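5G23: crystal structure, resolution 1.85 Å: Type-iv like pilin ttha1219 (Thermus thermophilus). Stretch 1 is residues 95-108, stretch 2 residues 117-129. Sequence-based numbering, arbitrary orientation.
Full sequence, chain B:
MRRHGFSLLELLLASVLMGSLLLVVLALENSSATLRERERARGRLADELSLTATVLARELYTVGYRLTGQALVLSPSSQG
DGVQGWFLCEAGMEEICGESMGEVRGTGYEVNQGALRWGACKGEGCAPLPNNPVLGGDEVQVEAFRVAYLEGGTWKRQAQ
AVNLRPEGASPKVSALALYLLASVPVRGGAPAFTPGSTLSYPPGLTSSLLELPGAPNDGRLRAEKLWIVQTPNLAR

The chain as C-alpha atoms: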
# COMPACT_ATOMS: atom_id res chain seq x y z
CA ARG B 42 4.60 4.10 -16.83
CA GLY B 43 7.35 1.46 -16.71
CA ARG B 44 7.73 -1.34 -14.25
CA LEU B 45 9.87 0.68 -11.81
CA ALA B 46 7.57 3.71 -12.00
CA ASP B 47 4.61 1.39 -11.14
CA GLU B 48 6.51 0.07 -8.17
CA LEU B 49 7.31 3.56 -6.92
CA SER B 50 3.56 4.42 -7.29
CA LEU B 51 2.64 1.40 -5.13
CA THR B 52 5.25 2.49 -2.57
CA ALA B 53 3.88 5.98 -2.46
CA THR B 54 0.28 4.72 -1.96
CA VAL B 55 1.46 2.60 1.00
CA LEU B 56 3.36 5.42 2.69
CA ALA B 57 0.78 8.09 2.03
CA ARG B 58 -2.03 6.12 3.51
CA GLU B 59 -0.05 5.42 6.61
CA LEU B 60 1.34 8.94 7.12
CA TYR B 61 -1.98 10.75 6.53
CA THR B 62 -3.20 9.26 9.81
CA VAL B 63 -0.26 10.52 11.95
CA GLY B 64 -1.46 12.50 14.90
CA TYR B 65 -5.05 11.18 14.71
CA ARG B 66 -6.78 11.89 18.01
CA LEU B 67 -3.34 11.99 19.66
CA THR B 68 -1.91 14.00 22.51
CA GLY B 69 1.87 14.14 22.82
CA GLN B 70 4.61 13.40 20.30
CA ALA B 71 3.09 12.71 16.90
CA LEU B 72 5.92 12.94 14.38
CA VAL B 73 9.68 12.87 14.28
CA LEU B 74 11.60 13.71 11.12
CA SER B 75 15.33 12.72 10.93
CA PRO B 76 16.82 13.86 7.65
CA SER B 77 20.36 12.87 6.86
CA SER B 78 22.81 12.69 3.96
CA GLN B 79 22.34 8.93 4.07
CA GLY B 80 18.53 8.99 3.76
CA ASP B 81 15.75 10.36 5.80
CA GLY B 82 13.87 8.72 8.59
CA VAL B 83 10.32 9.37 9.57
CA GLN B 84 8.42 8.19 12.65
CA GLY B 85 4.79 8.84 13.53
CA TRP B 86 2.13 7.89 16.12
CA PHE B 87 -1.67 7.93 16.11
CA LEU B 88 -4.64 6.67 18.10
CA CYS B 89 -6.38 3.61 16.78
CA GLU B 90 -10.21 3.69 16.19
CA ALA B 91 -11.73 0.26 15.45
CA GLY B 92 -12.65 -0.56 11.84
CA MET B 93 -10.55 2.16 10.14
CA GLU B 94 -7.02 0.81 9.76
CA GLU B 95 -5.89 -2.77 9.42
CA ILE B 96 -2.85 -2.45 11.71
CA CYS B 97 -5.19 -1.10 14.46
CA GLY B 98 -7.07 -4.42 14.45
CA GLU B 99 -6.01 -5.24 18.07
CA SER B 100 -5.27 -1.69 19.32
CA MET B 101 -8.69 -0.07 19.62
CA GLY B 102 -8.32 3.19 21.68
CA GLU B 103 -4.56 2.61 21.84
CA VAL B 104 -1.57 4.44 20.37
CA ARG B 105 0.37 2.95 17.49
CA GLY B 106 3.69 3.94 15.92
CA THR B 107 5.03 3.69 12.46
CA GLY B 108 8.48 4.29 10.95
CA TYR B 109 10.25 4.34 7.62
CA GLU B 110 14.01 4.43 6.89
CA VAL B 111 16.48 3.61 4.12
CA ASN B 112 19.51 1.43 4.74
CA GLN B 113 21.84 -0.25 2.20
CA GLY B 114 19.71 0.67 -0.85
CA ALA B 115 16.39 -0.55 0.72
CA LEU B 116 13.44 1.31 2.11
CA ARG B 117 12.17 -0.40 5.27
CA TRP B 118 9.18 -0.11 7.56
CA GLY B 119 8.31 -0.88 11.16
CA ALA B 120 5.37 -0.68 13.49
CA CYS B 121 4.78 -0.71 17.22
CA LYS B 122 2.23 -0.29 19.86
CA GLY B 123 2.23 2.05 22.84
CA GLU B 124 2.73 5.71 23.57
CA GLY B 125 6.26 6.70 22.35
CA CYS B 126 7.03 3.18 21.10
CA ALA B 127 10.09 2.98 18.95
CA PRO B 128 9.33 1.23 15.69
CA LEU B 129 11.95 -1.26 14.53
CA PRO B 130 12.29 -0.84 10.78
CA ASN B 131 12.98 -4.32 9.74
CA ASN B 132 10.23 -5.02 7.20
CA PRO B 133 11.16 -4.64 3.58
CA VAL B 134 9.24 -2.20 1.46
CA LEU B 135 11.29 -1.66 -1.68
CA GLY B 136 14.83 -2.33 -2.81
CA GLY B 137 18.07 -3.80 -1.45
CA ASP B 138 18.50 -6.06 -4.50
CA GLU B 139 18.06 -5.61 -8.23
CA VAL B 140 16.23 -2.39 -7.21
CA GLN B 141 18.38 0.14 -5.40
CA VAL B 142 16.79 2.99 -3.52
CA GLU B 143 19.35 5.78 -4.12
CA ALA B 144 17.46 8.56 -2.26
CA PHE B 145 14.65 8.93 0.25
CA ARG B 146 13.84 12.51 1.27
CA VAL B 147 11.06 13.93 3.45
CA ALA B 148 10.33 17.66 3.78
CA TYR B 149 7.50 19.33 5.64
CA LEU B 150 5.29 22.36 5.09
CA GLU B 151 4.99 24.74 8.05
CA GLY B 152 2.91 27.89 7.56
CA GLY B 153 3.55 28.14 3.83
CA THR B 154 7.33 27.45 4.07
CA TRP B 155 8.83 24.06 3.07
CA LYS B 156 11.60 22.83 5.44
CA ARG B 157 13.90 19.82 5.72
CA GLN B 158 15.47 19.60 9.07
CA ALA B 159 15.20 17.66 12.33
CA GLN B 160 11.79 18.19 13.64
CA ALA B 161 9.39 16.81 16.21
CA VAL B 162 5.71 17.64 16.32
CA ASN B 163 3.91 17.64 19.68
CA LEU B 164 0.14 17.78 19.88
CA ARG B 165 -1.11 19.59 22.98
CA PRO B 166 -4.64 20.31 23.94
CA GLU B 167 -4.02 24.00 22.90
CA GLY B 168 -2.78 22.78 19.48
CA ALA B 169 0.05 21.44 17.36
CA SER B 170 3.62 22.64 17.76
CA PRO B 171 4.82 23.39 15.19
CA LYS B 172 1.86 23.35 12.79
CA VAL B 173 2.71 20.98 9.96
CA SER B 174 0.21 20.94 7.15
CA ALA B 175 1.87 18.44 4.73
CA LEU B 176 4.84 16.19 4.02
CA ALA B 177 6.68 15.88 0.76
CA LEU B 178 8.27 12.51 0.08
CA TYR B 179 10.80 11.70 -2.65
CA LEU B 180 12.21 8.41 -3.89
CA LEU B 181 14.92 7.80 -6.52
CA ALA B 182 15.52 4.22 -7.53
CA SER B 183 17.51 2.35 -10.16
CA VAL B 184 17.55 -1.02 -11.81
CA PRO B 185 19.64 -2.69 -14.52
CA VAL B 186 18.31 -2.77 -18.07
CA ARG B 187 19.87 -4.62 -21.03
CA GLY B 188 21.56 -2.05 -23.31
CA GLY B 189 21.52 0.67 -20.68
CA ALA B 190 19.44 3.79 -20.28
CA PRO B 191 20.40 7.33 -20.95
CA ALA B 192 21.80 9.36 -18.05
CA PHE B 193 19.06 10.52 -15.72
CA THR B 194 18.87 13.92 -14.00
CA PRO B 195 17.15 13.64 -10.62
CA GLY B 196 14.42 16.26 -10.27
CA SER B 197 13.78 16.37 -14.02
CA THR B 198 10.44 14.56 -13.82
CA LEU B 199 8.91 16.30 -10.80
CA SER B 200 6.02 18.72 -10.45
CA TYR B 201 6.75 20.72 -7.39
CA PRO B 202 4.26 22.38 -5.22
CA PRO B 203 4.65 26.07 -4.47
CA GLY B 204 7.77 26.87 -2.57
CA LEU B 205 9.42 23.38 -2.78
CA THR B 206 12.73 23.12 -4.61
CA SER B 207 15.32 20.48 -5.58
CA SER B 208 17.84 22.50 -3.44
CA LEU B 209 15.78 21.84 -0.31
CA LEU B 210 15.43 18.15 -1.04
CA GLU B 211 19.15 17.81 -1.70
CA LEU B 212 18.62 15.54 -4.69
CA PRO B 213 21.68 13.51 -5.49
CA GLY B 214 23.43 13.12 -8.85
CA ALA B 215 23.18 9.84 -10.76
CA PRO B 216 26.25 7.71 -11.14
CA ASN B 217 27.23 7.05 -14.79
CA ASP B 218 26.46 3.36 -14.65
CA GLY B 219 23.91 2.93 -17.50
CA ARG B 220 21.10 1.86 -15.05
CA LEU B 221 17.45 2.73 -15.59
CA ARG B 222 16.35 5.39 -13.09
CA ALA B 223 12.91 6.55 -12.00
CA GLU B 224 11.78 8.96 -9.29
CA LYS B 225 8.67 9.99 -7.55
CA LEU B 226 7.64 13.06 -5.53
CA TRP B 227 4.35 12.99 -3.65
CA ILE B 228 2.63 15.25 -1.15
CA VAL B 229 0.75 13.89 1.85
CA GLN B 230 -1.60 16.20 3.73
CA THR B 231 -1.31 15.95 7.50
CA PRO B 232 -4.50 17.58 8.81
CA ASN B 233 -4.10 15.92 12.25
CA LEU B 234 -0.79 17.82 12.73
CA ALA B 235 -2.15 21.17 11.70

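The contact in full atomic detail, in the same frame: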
# COMPACT_ATOMS: atom_id res chain seq x y z
N GLU B 95 -6.17 -1.39 9.22
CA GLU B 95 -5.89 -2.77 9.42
C GLU B 95 -4.96 -3.02 10.61
O GLU B 95 -5.21 -3.90 11.41
CB GLU B 95 -5.21 -3.35 8.17
CG GLU B 95 -5.28 -4.85 8.08
CD GLU B 95 -4.44 -5.46 6.98
OE1 GLU B 95 -3.75 -4.67 6.24
OE2 GLU B 95 -4.52 -6.71 6.83
N ILE B 96 -3.87 -2.26 10.68
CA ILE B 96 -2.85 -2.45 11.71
C ILE B 96 -3.42 -2.20 13.11
O ILE B 96 -2.94 -2.78 14.06
CB ILE B 96 -1.60 -1.54 11.48
CG1 ILE B 96 -0.43 -2.08 12.34
CG2 ILE B 96 -1.96 -0.08 11.76
CD1 ILE B 96 0.29 -3.27 11.72
N CYS B 97 -4.47 -1.36 13.21
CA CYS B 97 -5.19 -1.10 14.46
C CYS B 97 -6.06 -2.24 14.91
O CYS B 97 -6.55 -2.21 16.00
CB CYS B 97 -6.10 0.14 14.33
SG CYS B 97 -5.13 1.66 14.19
N GLY B 98 -6.31 -3.23 14.07
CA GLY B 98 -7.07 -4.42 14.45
C GLY B 98 -7.17 -4.87 15.91
O GLY B 98 -8.26 -5.22 16.35
N GLU B 99 -6.05 -4.89 16.64
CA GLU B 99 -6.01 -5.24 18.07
C GLU B 99 -5.63 -4.05 19.02
O GLU B 99 -5.24 -4.27 20.19
CB GLU B 99 -5.03 -6.39 18.29
CG GLU B 99 -5.11 -7.55 17.28
CD GLU B 99 -3.87 -8.41 17.39
OE1 GLU B 99 -2.84 -7.87 17.84
OE2 GLU B 99 -3.93 -9.63 17.06
N SER B 100 -5.79 -2.82 18.56
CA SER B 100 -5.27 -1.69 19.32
C SER B 100 -6.31 -0.62 19.44
O SER B 100 -5.96 0.56 19.57
CB SER B 100 -4.01 -1.12 18.68
OG SER B 100 -3.09 -2.12 18.31
N MET B 101 -7.59 -1.02 19.44
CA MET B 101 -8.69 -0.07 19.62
C MET B 101 -8.51 0.88 20.85
O MET B 101 -8.29 0.43 21.98
CB MET B 101 -10.00 -0.86 19.71
CG MET B 101 -10.31 -1.66 18.44
SD MET B 101 -9.92 -3.44 18.51
CE MET B 101 -10.96 -4.10 17.19
N GLY B 102 -8.56 2.19 20.62
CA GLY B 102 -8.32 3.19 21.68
C GLY B 102 -6.91 3.24 22.22
O GLY B 102 -6.65 3.77 23.30
N GLU B 103 -6.00 2.65 21.48
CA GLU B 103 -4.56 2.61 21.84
C GLU B 103 -3.67 3.28 20.79
O GLU B 103 -3.96 3.25 19.59
CB GLU B 103 -4.19 1.14 22.09
CG GLU B 103 -4.80 0.66 23.40
CD GLU B 103 -4.72 -0.85 23.61
OE1 GLU B 103 -4.25 -1.60 22.68
OE2 GLU B 103 -5.15 -1.28 24.72
N VAL B 104 -2.53 3.76 21.25
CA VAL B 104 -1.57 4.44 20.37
C VAL B 104 -0.72 3.45 19.60
O VAL B 104 -0.26 2.44 20.15
CB VAL B 104 -0.62 5.30 21.25
CG1 VAL B 104 0.39 6.03 20.38
CG2 VAL B 104 -1.39 6.29 22.06
N ARG B 105 -0.51 3.72 18.31
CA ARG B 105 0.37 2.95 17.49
C ARG B 105 1.44 3.85 16.86
O ARG B 105 1.21 5.01 16.67
CB ARG B 105 -0.39 2.30 16.39
CG ARG B 105 -1.21 1.18 17.05
CD ARG B 105 -1.55 0.09 16.07
NE ARG B 105 -0.29 -0.49 15.63
CZ ARG B 105 0.22 -1.61 16.13
NH1 ARG B 105 -0.41 -2.27 17.09
NH2 ARG B 105 1.37 -2.04 15.63
N GLY B 106 2.60 3.27 16.60
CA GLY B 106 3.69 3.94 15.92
C GLY B 106 3.99 3.30 14.59
O GLY B 106 3.75 2.12 14.33
N THR B 107 4.63 4.09 13.77
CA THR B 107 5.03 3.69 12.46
C THR B 107 6.32 4.40 12.12
O THR B 107 6.52 5.57 12.49
CB THR B 107 3.89 4.00 11.45
OG1 THR B 107 4.17 3.32 10.21
CG2 THR B 107 3.72 5.50 11.19
N GLY B 108 7.18 3.72 11.40
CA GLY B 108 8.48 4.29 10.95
C GLY B 108 9.00 3.76 9.61
O GLY B 108 8.84 2.57 9.27
N ARG B 117 12.74 0.48 4.28
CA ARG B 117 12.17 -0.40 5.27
C ARG B 117 11.14 0.26 6.18
O ARG B 117 11.11 1.48 6.33
CB ARG B 117 13.28 -1.00 6.12
CG ARG B 117 14.28 -1.86 5.34
CD ARG B 117 15.24 -2.54 6.33
NE ARG B 117 16.15 -3.44 5.67
CZ ARG B 117 17.25 -3.03 5.00
NH1 ARG B 117 17.56 -1.72 4.90
NH2 ARG B 117 18.02 -3.92 4.38
N TRP B 118 10.26 -0.55 6.75
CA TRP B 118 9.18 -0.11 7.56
C TRP B 118 9.11 -0.85 8.87
O TRP B 118 9.42 -2.09 8.93
CB TRP B 118 7.86 -0.38 6.81
CG TRP B 118 6.61 -0.10 7.61
CD1 TRP B 118 6.19 1.11 8.16
CD2 TRP B 118 5.61 -1.05 7.99
NE1 TRP B 118 4.98 0.97 8.79
CE2 TRP B 118 4.61 -0.35 8.71
CE3 TRP B 118 5.44 -2.41 7.72
CZ2 TRP B 118 3.49 -0.98 9.25
CZ3 TRP B 118 4.26 -3.07 8.25
CH2 TRP B 118 3.33 -2.33 9.01
N GLY B 119 8.71 -0.17 9.92
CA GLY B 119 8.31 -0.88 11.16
C GLY B 119 7.15 -0.25 11.90
O GLY B 119 6.75 0.88 11.60
N ALA B 120 6.54 -1.04 12.78
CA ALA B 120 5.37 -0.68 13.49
C ALA B 120 5.45 -1.10 14.95
O ALA B 120 6.07 -2.09 15.26
CB ALA B 120 4.15 -1.32 12.87
N CYS B 121 4.78 -0.38 15.82
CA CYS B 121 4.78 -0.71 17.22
C CYS B 121 3.54 -0.24 17.87
O CYS B 121 2.77 0.55 17.33
CB CYS B 121 6.04 -0.06 17.92
SG CYS B 121 6.12 1.74 17.77
N LYS B 122 3.34 -0.71 19.06
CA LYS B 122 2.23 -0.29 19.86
C LYS B 122 2.70 0.38 21.15
O LYS B 122 3.65 -0.05 21.76
CB LYS B 122 1.42 -1.52 20.20
CG LYS B 122 0.07 -1.21 20.75
CD LYS B 122 -0.57 -2.52 21.21
CE LYS B 122 -1.81 -2.33 21.99
NZ LYS B 122 -2.60 -3.57 21.74
N GLY B 123 1.99 1.41 21.55
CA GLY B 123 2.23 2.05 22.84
C GLY B 123 2.67 3.48 22.66
O GLY B 123 3.34 3.81 21.71
N GLU B 124 2.27 4.34 23.57
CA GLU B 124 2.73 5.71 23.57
C GLU B 124 4.26 5.79 23.49
O GLU B 124 4.93 5.15 24.28
CB GLU B 124 2.27 6.36 24.85
CG GLU B 124 0.77 6.42 25.11
CD GLU B 124 0.09 5.06 25.46
OE1 GLU B 124 0.77 4.05 25.83
OE2 GLU B 124 -1.16 4.99 25.38
N GLY B 125 4.80 6.53 22.54
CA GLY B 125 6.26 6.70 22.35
C GLY B 125 7.03 5.45 21.93
O GLY B 125 8.27 5.39 22.10
N CYS B 126 6.32 4.42 21.45
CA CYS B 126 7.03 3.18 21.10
C CYS B 126 7.96 3.47 19.99
O CYS B 126 7.71 4.36 19.14
CB CYS B 126 6.03 2.07 20.72
SG CYS B 126 4.99 2.42 19.29
N ALA B 127 9.11 2.78 20.00
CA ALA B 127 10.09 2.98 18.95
C ALA B 127 9.87 1.92 17.89
O ALA B 127 10.09 0.76 18.16
CB ALA B 127 11.52 2.86 19.53
N PRO B 128 9.45 2.30 16.68
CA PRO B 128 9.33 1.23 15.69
C PRO B 128 10.68 0.61 15.26
O PRO B 128 11.61 1.33 15.03
CB PRO B 128 8.68 1.92 14.49
CG PRO B 128 8.47 3.37 14.84
CD PRO B 128 9.06 3.63 16.20
N LEU B 129 10.78 -0.71 15.10
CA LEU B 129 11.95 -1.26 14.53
C LEU B 129 11.77 -1.49 13.04
O LEU B 129 10.88 -2.26 12.65
CB LEU B 129 12.15 -2.63 15.18
CG LEU B 129 13.41 -3.29 15.57
CD1 LEU B 129 14.29 -2.24 16.22
CD2 LEU B 129 13.15 -4.43 16.52
O HOH W 1 -1.51 2.44 23.84

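The most unusual feature of this contact is a disulfide laid against a glycine. C121 SG and C126 SG are joined at 2.0 Å within one stretch, and the bridge sits over the backbone of G106, whose N lies 3.7 Å from C126 SG. A beta carbon modelled on G106 would fall 2.7 Å from C121 SG and 2.9 Å from C126 SG, so the bare strand makes room for the sulfurs. The same face repeats the rule two residues on: the CG of P128 approaches the N of G108 to 3.7 Å, and an ideal beta carbon on G108 would sit tight against that ring. At G119, paired with G108, a beta carbon would instead clash with L129 O, 2.0 Å away, so the returning chain of its own stretch claims that space.

Beneath this packing runs a regular antiparallel ladder, the strand directions 163° apart. G106 and C121 form one hydrogen-bonded pair, G106 N to C121 O at 2.8 Å and C121 N to G106 O at 3.1 Å; G108 and G119 form the next, G108 N to G119 O at 2.9 Å and G119 N to G108 O at 2.8 Å. G123 N to V104 O, 2.8 Å and nearly straight at 170°, extends the bonding to the point where stretch 2 enters its type II turn. That turn, G123 to C126, is closed by C126 N to G123 O at 3.1 Å and carries the second cysteine back to the first.

The face bearing R105, T107, A120 and K122 holds the polar side-chain contacts. W118 NE1 donates to T107 OG1 at 2.9 Å, with the hydroxyl near the plane of the indole, while I96 CD1 meets the ring edge at W118 CH2, 4.2 Å away. R105 folds back over its neighbours: C121 O and K122 N lie over one guanidinium face, and R105 NH1 donates to S100 OG at 2.9 Å, tying the strand to the preceding loop. Although R105 NH2 is 3.4 Å from C121 O, the angle is too poor for a hydrogen bond.

K122, extended with every chi in t, reaches that same loop. K122 NZ donates to E99 O at 3.1 Å and forms a salt bridge with E103 OE1 at 2.7 Å, although the carboxylate oxygen is crowded in the model and its position is less certain. Near the turn, one water accepts from V104 N at 3.1 Å and donates to E124 OE2 at 3.0 Å, linking the two stretches.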